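PDB 5DIY: hyaluronidase from Thermobaculum terrenum, which probably hydrolyses O-linked N-acetylglucosamine (O-GlcNAc) from its substrates, as a hexosaminidase of glycoside hydrolase family 84. Local coordinates for residues 133-136 / 137-141; 331-334 / 335-339. One frame throughout, in Å; residues are numbered along the deposited sequence.

Contact 1 (133-136 / 137-141)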
ATOM      1  N   SER C 133      23.912  13.689 -27.611  1.00 45.31           N
ATOM      2  CA  SER C 133      24.899  12.834 -26.945  1.00 43.78           C
ATOM      3  C   SER C 133      24.516  11.352 -26.846  1.00 43.12           C
ATOM      4  O   SER C 133      25.411  10.509 -26.756  1.00 42.78           O
ATOM      5  CB  SER C 133      25.179  13.367 -25.541  1.00 43.21           C
ATOM      6  OG  SER C 133      25.507  14.741 -25.579  1.00 42.96           O
ATOM      7  N   TYR C 134      23.215  11.035 -26.840  1.00 41.93           N
ATOM      8  CA  TYR C 134      22.739   9.655 -26.610  1.00 41.27           C
ATOM      9  C   TYR C 134      21.596   9.262 -27.550  1.00 41.53           C
ATOM     10  O   TYR C 134      20.759  10.095 -27.900  1.00 41.21           O
ATOM     11  CB  TYR C 134      22.255   9.479 -25.160  1.00 40.57           C
ATOM     12  CG  TYR C 134      23.190  10.029 -24.103  1.00 39.18           C
ATOM     13  CD1 TYR C 134      24.383   9.376 -23.787  1.00 38.52           C
ATOM     14  CD2 TYR C 134      22.881  11.204 -23.416  1.00 38.71           C
ATOM     15  CE1 TYR C 134      25.242   9.882 -22.820  1.00 38.10           C
ATOM     16  CE2 TYR C 134      23.731  11.715 -22.447  1.00 38.04           C
ATOM     17  CZ  TYR C 134      24.906  11.056 -22.154  1.00 37.99           C
ATOM     18  OH  TYR C 134      25.740  11.573 -21.196  1.00 37.91           O
ATOM     19  N   SER C 135      21.557   7.982 -27.921  1.00 41.63           N
ATOM     20  CA  SER C 135      20.474   7.427 -28.749  1.00 41.90           C
ATOM     21  C   SER C 135      19.144   7.265 -28.008  1.00 41.32           C
ATOM     22  O   SER C 135      18.085   7.303 -28.636  1.00 43.19           O
ATOM     23  CB  SER C 135      20.879   6.068 -29.336  1.00 41.66           C
ATOM     24  OG  SER C 135      21.935   6.212 -30.264  1.00 42.39           O
ATOM     25  N   ASN C 136      19.201   7.057 -26.690  1.00 41.13           N
ATOM     26  CA  ASN C 136      17.998   6.830 -25.876  1.00 38.87           C
ATOM     27  C   ASN C 136      18.235   7.027 -24.366  1.00 36.16           C
ATOM     28  O   ASN C 136      19.368   7.246 -23.926  1.00 35.18           O
ATOM     29  CB  ASN C 136      17.404   5.441 -26.182  1.00 39.29           C
ATOM     30  CG  ASN C 136      18.447   4.337 -26.180  1.00 39.47           C
ATOM     31  OD1 ASN C 136      18.731   3.735 -27.210  1.00 42.48           O
ATOM     32  ND2 ASN C 136      19.013   4.063 -25.028  1.00 39.25           N
ATOM     33  N   LEU C 137      17.144   6.963 -23.601  1.00 33.53           N
ATOM     34  CA  LEU C 137      17.135   7.202 -22.147  1.00 32.18           C
ATOM     35  C   LEU C 137      18.105   6.296 -21.402  1.00 30.76           C
ATOM     36  O   LEU C 137      18.881   6.756 -20.571  1.00 30.38           O
ATOM     37  CB  LEU C 137      15.718   6.978 -21.573  1.00 32.25           C
ATOM     38  CG  LEU C 137      15.116   7.923 -20.522  1.00 32.59           C
ATOM     39  CD1 LEU C 137      14.172   7.143 -19.619  1.00 32.28           C
ATOM     40  CD2 LEU C 137      16.139   8.676 -19.689  1.00 33.10           C
ATOM     41  N   ALA C 138      18.038   5.002 -21.703  1.00 31.34           N
ATOM     42  CA  ALA C 138      18.890   3.991 -21.061  1.00 31.49           C
ATOM     43  C   ALA C 138      20.382   4.288 -21.189  1.00 31.87           C
ATOM     44  O   ALA C 138      21.135   4.067 -20.248  1.00 31.84           O
ATOM     45  CB  ALA C 138      18.578   2.602 -21.609  1.00 31.54           C
ATOM     46  N   GLU C 139      20.795   4.821 -22.340  1.00 34.13           N
ATOM     47  CA  GLU C 139      22.204   5.145 -22.603  1.00 34.69           C
ATOM     48  C   GLU C 139      22.633   6.364 -21.800  1.00 33.02           C
ATOM     49  O   GLU C 139      23.726   6.386 -21.226  1.00 33.55           O
ATOM     50  CB  GLU C 139      22.456   5.401 -24.101  1.00 37.02           C
ATOM     51  CG  GLU C 139      22.812   4.153 -24.899  1.00 39.43           C
ATOM     52  CD  GLU C 139      22.977   4.415 -26.397  1.00 41.50           C
ATOM     53  OE1 GLU C 139      22.892   3.438 -27.170  1.00 42.52           O
ATOM     54  OE2 GLU C 139      23.190   5.582 -26.808  1.00 41.32           O
ATOM     55  N   ALA C 140      21.774   7.382 -21.779  1.00 32.20           N
ATOM     56  CA  ALA C 140      22.045   8.610 -21.036  1.00 31.95           C
ATOM     57  C   ALA C 140      22.202   8.296 -19.551  1.00 32.04           C
ATOM     58  O   ALA C 140      23.199   8.664 -18.938  1.00 31.68           O
ATOM     59  CB  ALA C 140      20.927   9.619 -21.248  1.00 31.82           C
ATOM     60  N   GLN C 141      21.214   7.586 -19.004  1.00 32.14           N
ATOM     61  CA  GLN C 141      21.207   7.177 -17.595  1.00 31.82           C
ATOM     62  C   GLN C 141      22.411   6.317 -17.218  1.00 31.34           C
ATOM     63  O   GLN C 141      23.047   6.555 -16.187  1.00 30.97           O
ATOM     64  CB  GLN C 141      19.915   6.415 -17.272  1.00 31.85           C
ATOM     65  CG  GLN C 141      18.690   7.312 -17.247  1.00 32.58           C
ATOM     66  CD  GLN C 141      17.390   6.556 -17.059  1.00 32.19           C
ATOM     67  OE1 GLN C 141      17.346   5.331 -17.141  1.00 32.77           O
ATOM     68  NE2 GLN C 141      16.320   7.293 -16.791  1.00 31.81           N
TER
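The Tyr134 ring is sandwiched: Ala140 CA lies over the centre of one face, 3.5 Å from the ring centroid in a CH-pi contact, and Ser133 CB sits toward the rim of the opposite face. With CG beside its backbone N (chi1 -47°), the tyrosine lays its ring against the helix, where a residue as small as alanine admits it closely; Ala140 CB comes to 3.3 Å from Tyr134 CD2. The ring's hydroxyl reaches along the helix to Asp143. The second flat group, the Glu139 carboxylate, turns back to the preceding loop. Glu139 OE2 accepts a hydrogen bond from the backbone N of Ser135 at 3.1 Å, a donor standing above the carboxylate plane, 42° out of it. Glutamate suits this first turn, because its charge probably interacts favourably with the helix N terminus. Along the backbone, Asn136 O accepts a hydrogen bond from Ala140 N at 3.2 Å, with a weak one from Glu139 N. Asparagine is a common choice at the position it holds, the N-cap. The arrangement is a helix N-terminal cap, in which the third helical residue reaches back past the N-cap, here at the start of helix 137-153, an outer helix of the TIM barrel.

Contact 2 (331-334 / 335-339); sequences VQED and FASFR
Charge pairing joins Asp334 and Arg339, whose side chains cross at about a right angle. Arg339 NE gives a nearly straight bond (169°) to Asp334 OD1 at 2.8 Å. The oxygen lies close to the guanidinium plane, at its edge, and is met on its anti side. Arg339 NH2 adds only a weak bond to the same oxygen, but a water accepts from NH2 and donates to OD1. The arginine chain, bent at chi3 (-64°), brings its guanidinium back over the helix end, with Ser337 CB against one face. Asp334 is buried, and its OD2 forms a salt bridge with Lys330. A methionine in place of Arg339 would probably leave OD1 without its cationic mate and the bridging water without one of its anchors.

Backbone bonds mark where the helix gives way to the turn toward helix 340-362. Phe335 N to Val331 O (3.1 Å) and Ala336 N to Gln332 O (2.9 Å) are helical. Asp334 O then accepts bonds from Ser337 N and Arg339 N from opposite faces of its plane. Arg339 N lies 2.9 Å from Asp334 O, a bond from i+5 back to i across Phe338, whose backbone is in the left-handed region, resembling the 6→1 bond of a Schellman motif. Ser337 is short enough for its OG to reach back to Glu333 O, 2.8 Å away.

Apolar packing sets Val331 and Phe335 side by side, CG1 to CE2 at 3.5 Å, and the broad phenylalanine meets the rings of Phe393 and Phe397. Val331 O lies over one face of the Phe335 ring, toward the rim.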
ATOM      1  N   VAL C 331     -27.181 -15.143   2.815  1.00 23.48           N
ATOM      2  CA  VAL C 331     -28.380 -14.551   3.434  1.00 23.71           C
ATOM      3  C   VAL C 331     -29.495 -14.345   2.409  1.00 24.01           C
ATOM      4  O   VAL C 331     -30.657 -14.658   2.687  1.00 23.58           O
ATOM      5  CB  VAL C 331     -28.063 -13.198   4.143  1.00 23.67           C
ATOM      6  CG1 VAL C 331     -29.342 -12.448   4.531  1.00 23.89           C
ATOM      7  CG2 VAL C 331     -27.197 -13.421   5.377  1.00 23.23           C
ATOM      8  N   GLN C 332     -29.147 -13.817   1.236  1.00 24.43           N
ATOM      9  CA  GLN C 332     -30.143 -13.603   0.183  1.00 25.56           C
ATOM     10  C   GLN C 332     -30.731 -14.929  -0.324  1.00 24.82           C
ATOM     11  O   GLN C 332     -31.940 -15.014  -0.579  1.00 22.96           O
ATOM     12  CB  GLN C 332     -29.571 -12.774  -0.973  1.00 27.76           C
ATOM     13  CG  GLN C 332     -29.392 -11.301  -0.627  1.00 30.93           C
ATOM     14  CD  GLN C 332     -28.662 -10.503  -1.706  1.00 34.54           C
ATOM     15  OE1 GLN C 332     -28.250 -11.043  -2.736  1.00 37.80           O
ATOM     16  NE2 GLN C 332     -28.501  -9.207  -1.471  1.00 36.44           N
ATOM     17  N   GLU C 333     -29.899 -15.964  -0.448  1.00 24.45           N
ATOM     18  CA  GLU C 333     -30.419 -17.288  -0.825  1.00 25.72           C
ATOM     19  C   GLU C 333     -31.380 -17.841   0.236  1.00 24.01           C
ATOM     20  O   GLU C 333     -32.431 -18.375  -0.109  1.00 23.58           O
ATOM     21  CB  GLU C 333     -29.306 -18.301  -1.133  1.00 28.11           C
ATOM     22  CG  GLU C 333     -29.884 -19.624  -1.637  1.00 31.48           C
ATOM     23  CD  GLU C 333     -28.890 -20.511  -2.352  1.00 34.23           C
ATOM     24  OE1 GLU C 333     -27.761 -20.678  -1.842  1.00 36.38           O
ATOM     25  OE2 GLU C 333     -29.258 -21.059  -3.422  1.00 36.33           O
ATOM     26  N   ASP C 334     -31.031 -17.690   1.512  1.00 23.30           N
ATOM     27  CA  ASP C 334     -31.935 -18.059   2.612  1.00 23.27           C
ATOM     28  C   ASP C 334     -33.309 -17.401   2.458  1.00 23.16           C
ATOM     29  O   ASP C 334     -34.335 -18.077   2.521  1.00 21.90           O
ATOM     30  CB  ASP C 334     -31.342 -17.664   3.975  1.00 23.12           C
ATOM     31  CG  ASP C 334     -30.292 -18.633   4.474  1.00 23.50           C
ATOM     32  OD1 ASP C 334     -30.198 -19.770   3.965  1.00 23.31           O
ATOM     33  OD2 ASP C 334     -29.560 -18.248   5.400  1.00 22.77           O
ATOM     34  N   PHE C 335     -33.318 -16.085   2.237  1.00 23.09           N
ATOM     35  CA  PHE C 335     -34.571 -15.357   2.015  1.00 23.48           C
ATOM     36  C   PHE C 335     -35.320 -15.856   0.774  1.00 23.66           C
ATOM     37  O   PHE C 335     -36.536 -16.001   0.807  1.00 25.37           O
ATOM     38  CB  PHE C 335     -34.337 -13.839   1.941  1.00 23.01           C
ATOM     39  CG  PHE C 335     -33.808 -13.219   3.220  1.00 22.85           C
ATOM     40  CD1 PHE C 335     -33.965 -13.836   4.478  1.00 23.63           C
ATOM     41  CD2 PHE C 335     -33.191 -11.977   3.177  1.00 23.08           C
ATOM     42  CE1 PHE C 335     -33.474 -13.233   5.630  1.00 23.31           C
ATOM     43  CE2 PHE C 335     -32.715 -11.366   4.336  1.00 23.41           C
ATOM     44  CZ  PHE C 335     -32.856 -11.995   5.559  1.00 23.08           C
ATOM     45  N   ALA C 336     -34.589 -16.172  -0.289  1.00 24.09           N
ATOM     46  CA  ALA C 336     -35.172 -16.691  -1.533  1.00 24.47           C
ATOM     47  C   ALA C 336     -35.574 -18.190  -1.507  1.00 25.59           C
ATOM     48  O   ALA C 336     -36.094 -18.701  -2.509  1.00 25.31           O
ATOM     49  CB  ALA C 336     -34.197 -16.435  -2.673  1.00 24.46           C
ATOM     50  N   SER C 337     -35.329 -18.890  -0.394  1.00 25.44           N
ATOM     51  CA  SER C 337     -35.586 -20.335  -0.284  1.00 26.05           C
ATOM     52  C   SER C 337     -36.373 -20.715   0.980  1.00 26.19           C
ATOM     53  O   SER C 337     -36.244 -21.841   1.486  1.00 27.63           O
ATOM     54  CB  SER C 337     -34.258 -21.095  -0.305  1.00 26.02           C
ATOM     55  OG  SER C 337     -33.455 -20.690  -1.394  1.00 26.76           O
ATOM     56  N   PHE C 338     -37.191 -19.786   1.473  1.00 26.12           N
ATOM     57  CA  PHE C 338     -38.027 -19.971   2.673  1.00 27.24           C
ATOM     58  C   PHE C 338     -37.266 -20.260   3.977  1.00 26.51           C
ATOM     59  O   PHE C 338     -37.824 -20.809   4.926  1.00 26.52           O
ATOM     60  CB  PHE C 338     -39.152 -20.991   2.396  1.00 29.01           C
ATOM     61  CG  PHE C 338     -40.441 -20.344   1.971  1.00 31.09           C
ATOM     62  CD1 PHE C 338     -40.488 -19.571   0.810  1.00 32.21           C
ATOM     63  CD2 PHE C 338     -41.597 -20.466   2.745  1.00 32.77           C
ATOM     64  CE1 PHE C 338     -41.661 -18.942   0.419  1.00 32.15           C
ATOM     65  CE2 PHE C 338     -42.778 -19.843   2.354  1.00 33.44           C
ATOM     66  CZ  PHE C 338     -42.808 -19.079   1.190  1.00 33.63           C
ATOM     67  N   ARG C 339     -36.008 -19.821   4.041  1.00 25.84           N
ATOM     68  CA  ARG C 339     -35.178 -19.982   5.220  1.00 25.92           C
ATOM     69  C   ARG C 339     -35.002 -18.609   5.864  1.00 27.15           C
ATOM     70  O   ARG C 339     -33.880 -18.138   6.082  1.00 25.05           O
ATOM     71  CB  ARG C 339     -33.845 -20.608   4.833  1.00 25.74           C
ATOM     72  CG  ARG C 339     -33.976 -22.037   4.327  1.00 25.52           C
ATOM     73  CD  ARG C 339     -32.628 -22.733   4.281  1.00 25.30           C
ATOM     74  NE  ARG C 339     -31.717 -22.094   3.326  1.00 25.30           N
ATOM     75  CZ  ARG C 339     -31.550 -22.434   2.044  1.00 26.02           C
ATOM     76  NH1 ARG C 339     -32.236 -23.428   1.477  1.00 25.90           N
ATOM     77  NH2 ARG C 339     -30.676 -21.755   1.302  1.00 27.34           N
TER
HETATM   78  O   HOH W   1     -28.209 -20.016   1.809  1.00 38.39           O

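Overall arrangement
Following the chain from the N terminus, contact 1 comes first, after strand 113-117 of the eight-stranded barrel. It rounds the short turn between helices 128-133 and 137-153, on the way to strand 160-164. Leu137 there is about 10 Å, side chain to side chain, from the sugar-binding Asp119. Contact 2 follows well after the last barrel strand, 251-256, in the helical part of the chain, where it closes the turn from helix 322-336 into helix 340-362. The two loops are in series, neither nested nor crossing. Their centres lie 65 Å apart on opposite sides of the chain's centre, and the two do not touch.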